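Local coordinates for chinitase A (Streptomyces coelicolor, PDB 3EBV), which probably hydrolyses chitin internally as a family 18 endochitinase, this chain being its catalytic domain, at residues A[77-82]-A[145-150]; A[116-121]-A[127-132]. All coordinates share one frame; numbering follows the deposited sequence. Where two conformers were deposited one is given.

Contact 1 joins strands 77-84 and 145-148, the two strands that flank strand 115-120 in the parallel barrel; contact 2 packs strand 115-120 itself against helix 126-140. In the chain the order is strand 77-84, strand 115-120, helix 126-140, strand 145-148, which nests contact 2 inside the loop closed by contact 1. Their centres lie about 10 Å apart, contact 1 inside the barrel and contact 2 nearer the periphery. Side chains alternate along the middle strand: Asp117 faces the interior and hydrogen-bonds Ser81 and Thr147 of contact 1, while Ile118 and Leu120 face the helix. The strand's residues, with Glu121 just after, match the DxDxE signature of family 18.

Contact 1. Residues A[77-82]-A[145-150]; sequences KVIISV and ILTMAP
Ile79, Ile145 and Thr147 meet inside a TIM barrel, the fold of family 18 glycosidases, with Lys77 at the end where its strand begins. Their strands are not neighbours: strand 115-120 hydrogen-bonds to both, and the segments on its two flanks run at 47° to each other with their axes 8.3 Å apart at closest approach. Only side chains can span such a gap. Lys77 contributes its aliphatic part. Its CG lies 3.9 Å from CG1 of Ile145, and CD follows at a similar distance, the two side chains crossing at about a right angle. A bend at chi2 (-71°) keeps these methylenes beside the isoleucine, while the amine end continues past it. Val78 turns the other way, onto Val35 of strand 32-40. Ile79 then supplies the inward group that spans both partners. Its CG2 branch touches CG2 of Ile145 at 3.7 Å, again crosswise, whereas its longer branch runs on to Thr147. With CG1 held between the backbone N and the carbonyl carbon (chi1 64°) and extended beyond, CD1 is carried to the threonine's methyl and hydroxyl. Further on, Ser81 does not touch the second segment, yet it shares a partner with Thr147: the carboxylate of Asp117 on the middle strand. Ser81 OG binds Asp117 OD2 and Thr147 OG1 binds Asp117 OD1, so both oxygens of that carboxylate are held. The threonine oxygen thereby has a polar partner even though its apolar neighbour Ile79 CD1 lies just 3.3 Å from Thr147 OG1.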
# COMPACT_ATOMS: atom_id res chain seq x y z
N LYS A 77 8.55 8.70 4.23
CA LYS A 77 7.19 9.13 4.58
C LYS A 77 6.61 8.06 5.48
O LYS A 77 6.89 6.86 5.28
CB LYS A 77 6.29 9.30 3.32
CG LYS A 77 6.82 10.29 2.28
CD LYS A 77 6.69 11.70 2.83
CE LYS A 77 7.29 12.75 1.91
NZ LYS A 77 6.96 14.16 2.41
N VAL A 78 5.83 8.45 6.47
CA VAL A 78 5.17 7.48 7.34
C VAL A 78 3.69 7.80 7.33
O VAL A 78 3.31 8.93 7.66
CB VAL A 78 5.72 7.53 8.82
CG1 VAL A 78 5.07 6.44 9.69
CG2 VAL A 78 7.24 7.39 8.82
N ILE A 79 2.87 6.84 6.94
CA ILE A 79 1.44 7.09 6.81
C ILE A 79 0.66 6.10 7.67
O ILE A 79 1.21 5.07 8.08
CB ILE A 79 1.01 6.99 5.31
CG1 ILE A 79 1.24 5.57 4.76
CG2 ILE A 79 1.76 8.07 4.49
CD1 ILE A 79 0.91 5.44 3.24
N ILE A 80 -0.59 6.43 7.99
CA ILE A 80 -1.47 5.53 8.74
C ILE A 80 -2.34 4.72 7.80
O ILE A 80 -3.04 5.30 6.96
CB ILE A 80 -2.30 6.31 9.83
CG1 ILE A 80 -3.14 5.38 10.68
CG2 ILE A 80 -3.15 7.44 9.20
CD1 ILE A 80 -2.30 4.42 11.53
N SER A 81 -2.35 3.39 7.96
CA SER A 81 -3.22 2.54 7.13
C SER A 81 -4.51 2.27 7.84
O SER A 81 -4.50 1.90 9.03
CB SER A 81 -2.52 1.23 6.75
OG SER A 81 -3.33 0.46 5.89
N VAL A 82 -5.62 2.42 7.13
CA VAL A 82 -6.95 2.10 7.66
C VAL A 82 -7.46 0.79 7.09
O VAL A 82 -7.39 0.58 5.87
CB VAL A 82 -7.95 3.23 7.33
CG1 VAL A 82 -9.31 2.92 7.91
CG2 VAL A 82 -7.41 4.58 7.85
N ILE A 145 0.42 12.43 1.47
CA ILE A 145 0.62 11.13 0.81
C ILE A 145 -0.69 10.37 0.89
O ILE A 145 -1.31 10.23 1.97
CB ILE A 145 1.73 10.33 1.51
CG1 ILE A 145 3.07 11.08 1.46
CG2 ILE A 145 1.84 8.88 0.93
CD1 ILE A 145 3.64 11.33 0.05
N LEU A 146 -1.12 9.82 -0.27
CA LEU A 146 -2.37 9.06 -0.31
C LEU A 146 -2.07 7.78 -1.10
O LEU A 146 -1.75 7.85 -2.30
CB LEU A 146 -3.49 9.86 -1.02
CG LEU A 146 -4.77 9.04 -1.31
CD1 LEU A 146 -5.41 8.43 -0.06
CD2 LEU A 146 -5.74 10.01 -2.05
N THR A 147 -2.16 6.65 -0.41
CA THR A 147 -1.98 5.37 -1.10
C THR A 147 -3.23 4.52 -0.92
O THR A 147 -4.04 4.77 -0.04
CB THR A 147 -0.71 4.60 -0.56
OG1 THR A 147 -0.93 4.19 0.80
CG2 THR A 147 0.54 5.48 -0.60
N MSE A 148 -3.37 3.47 -1.74
CA MSE A 148 -4.49 2.53 -1.61
C MSE A 148 -3.92 1.15 -1.86
O MSE A 148 -3.00 1.02 -2.68
CB MSE A 148 -5.58 2.81 -2.63
CG MSE A 148 -6.05 4.29 -2.58
SE MSE A 148 -7.51 4.59 -3.88
CE MSE A 148 -9.00 4.22 -2.67
N ALA A 149 -4.49 0.16 -1.17
CA ALA A 149 -4.02 -1.23 -1.29
C ALA A 149 -5.22 -2.15 -1.60
O ALA A 149 -5.61 -3.02 -0.82
CB ALA A 149 -3.32 -1.68 0.01
N PRO A 150 -5.82 -1.96 -2.79
CA PRO A 150 -6.93 -2.84 -3.19
C PRO A 150 -6.50 -4.30 -3.28
O PRO A 150 -5.31 -4.58 -3.47
CB PRO A 150 -7.24 -2.38 -4.64
CG PRO A 150 -5.96 -1.66 -5.11
CD PRO A 150 -5.42 -1.00 -3.85

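Contact 2. Residues A[116-121]-A[127-132]; sequences VDIDLE and TYMTQA
Met129, Ile118 and Leu120 form part of the strand-to-helix layer of a beta-alpha-beta unit in the TIM barrel, in which helix 126-140 covers the outer side of strand 115-120. Met129, deposited as selenomethionine, spans the interval, for its CA and that of Ile118 are 9.6 Å apart. Its CG leaves anti to the backbone N (chi1 -176°), and bends at chi2 and chi3 then fold the terminal methyl toward the strand. Toward Leu120 the approach is tip to tip: CE of Met129 meets CD1 of Leu120 at 3.6 Å. Toward Ile118 it is different, the two chains sliding past each other in opposite directions, with CE of Met129 at a looser 4.2 Å from Ile118 CG2. One methyl thus sits against two residues of the same strand face. All three are buried, and the patch is continued by Phe100 of helix 94-111, which packs on Ile118.

The alternation of the strand explains the division of labour. Asp117 and Asp119, alternating with these apolar residues, point to the other side, and with Glu121 they make up the DxDxE signature of family 18 chitinases, whose glutamate is the general acid in characterised relatives. Asp117 OD2 is hydrogen-bonded to Tyr10 OH as well as Ser81, and Glu121 OE2 to Gln179. On the outer side the methyl carries the contact and the selenium stands further back, Met129 SE being 4.3 Å from Ile118 CD1.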
# COMPACT_ATOMS: atom_id res chain seq x y z
N VAL A 116 -2.26 8.92 4.49
CA VAL A 116 -3.12 7.81 4.81
C VAL A 116 -3.00 6.76 3.70
O VAL A 116 -2.76 7.10 2.51
CB VAL A 116 -4.62 8.25 4.96
CG1 VAL A 116 -5.18 8.85 3.63
CG2 VAL A 116 -5.48 7.12 5.49
N ASP A 117 -3.18 5.49 4.10
CA ASP A 117 -3.29 4.36 3.14
C ASP A 117 -4.66 3.77 3.31
O ASP A 117 -5.13 3.51 4.43
CB ASP A 117 -2.24 3.29 3.47
CG ASP A 117 -2.45 1.99 2.67
OD1 ASP A 117 -2.36 2.07 1.39
OD2 ASP A 117 -2.71 0.92 3.28
N ILE A 118 -5.38 3.61 2.20
CA ILE A 118 -6.71 3.03 2.25
C ILE A 118 -6.63 1.54 2.00
O ILE A 118 -6.36 1.10 0.87
CB ILE A 118 -7.64 3.71 1.17
CG1 ILE A 118 -7.58 5.26 1.30
CG2 ILE A 118 -9.06 3.11 1.20
CD1 ILE A 118 -8.04 5.79 2.68
N ASP A 119 -6.91 0.76 3.04
CA ASP A 119 -6.85 -0.68 2.97
C ASP A 119 -8.11 -1.31 3.59
O ASP A 119 -8.03 -2.34 4.28
CB ASP A 119 -5.58 -1.20 3.68
CG ASP A 119 -5.37 -2.69 3.50
OD1 ASP A 119 -5.92 -3.31 2.55
OD2 ASP A 119 -4.64 -3.25 4.35
N LEU A 120 -9.27 -0.71 3.28
CA LEU A 120 -10.55 -1.32 3.68
C LEU A 120 -10.74 -2.62 2.87
O LEU A 120 -10.69 -2.61 1.62
CB LEU A 120 -11.73 -0.38 3.42
CG LEU A 120 -11.68 1.00 4.08
CD1 LEU A 120 -13.10 1.66 3.98
CD2 LEU A 120 -11.22 0.92 5.46
N GLU A 121 -11.03 -3.71 3.57
CA GLU A 121 -11.28 -5.00 2.89
C GLU A 121 -12.71 -5.49 3.07
O GLU A 121 -13.05 -6.64 2.73
CB GLU A 121 -10.24 -6.02 3.34
CG GLU A 121 -8.84 -5.49 3.01
CD GLU A 121 -7.74 -6.50 3.21
OE1 GLU A 121 -8.03 -7.66 3.56
OE2 GLU A 121 -6.58 -6.09 3.04
N THR A 127 -18.76 6.61 -3.99
CA THR A 127 -19.48 7.88 -3.81
C THR A 127 -18.96 8.51 -2.52
O THR A 127 -18.63 9.71 -2.52
CB THR A 127 -20.99 7.65 -3.79
OG1 THR A 127 -21.44 7.24 -5.08
CG2 THR A 127 -21.75 8.95 -3.40
N TYR A 128 -18.88 7.74 -1.43
CA TYR A 128 -18.59 8.35 -0.11
C TYR A 128 -17.10 8.38 0.22
O TYR A 128 -16.61 9.31 0.86
CB TYR A 128 -19.49 7.78 1.02
CG TYR A 128 -20.91 8.11 0.64
CD1 TYR A 128 -21.36 9.42 0.75
CD2 TYR A 128 -21.75 7.17 0.04
CE1 TYR A 128 -22.62 9.75 0.32
CE2 TYR A 128 -23.04 7.51 -0.41
CZ TYR A 128 -23.44 8.84 -0.26
OH TYR A 128 -24.67 9.26 -0.71
N MSE A 129 -16.35 7.41 -0.30
CA MSE A 129 -14.91 7.50 -0.09
C MSE A 129 -14.28 8.67 -0.88
O MSE A 129 -13.31 9.31 -0.43
CB MSE A 129 -14.20 6.18 -0.46
CG MSE A 129 -12.67 6.19 -0.17
SE MSE A 129 -12.17 6.67 1.72
CE MSE A 129 -12.57 4.93 2.58
N THR A 130 -14.81 8.98 -2.08
CA THR A 130 -14.30 10.13 -2.83
C THR A 130 -14.58 11.42 -2.01
O THR A 130 -13.69 12.24 -1.84
CB THR A 130 -14.93 10.22 -4.25
OG1 THR A 130 -14.58 9.02 -5.00
CG2 THR A 130 -14.43 11.46 -4.99
N GLN A 131 -15.81 11.51 -1.50
CA GLN A 131 -16.15 12.69 -0.70
C GLN A 131 -15.23 12.79 0.52
O GLN A 131 -14.69 13.87 0.82
CB GLN A 131 -17.58 12.57 -0.24
CG GLN A 131 -18.02 13.77 0.67
CD GLN A 131 -19.45 13.66 1.13
OE1 GLN A 131 -20.31 13.01 0.51
NE2 GLN A 131 -19.75 14.35 2.26
N ALA A 132 -15.02 11.64 1.18
CA ALA A 132 -14.16 11.61 2.39
C ALA A 132 -12.73 12.05 2.08
O ALA A 132 -12.11 12.84 2.81
CB ALA A 132 -14.17 10.22 3.02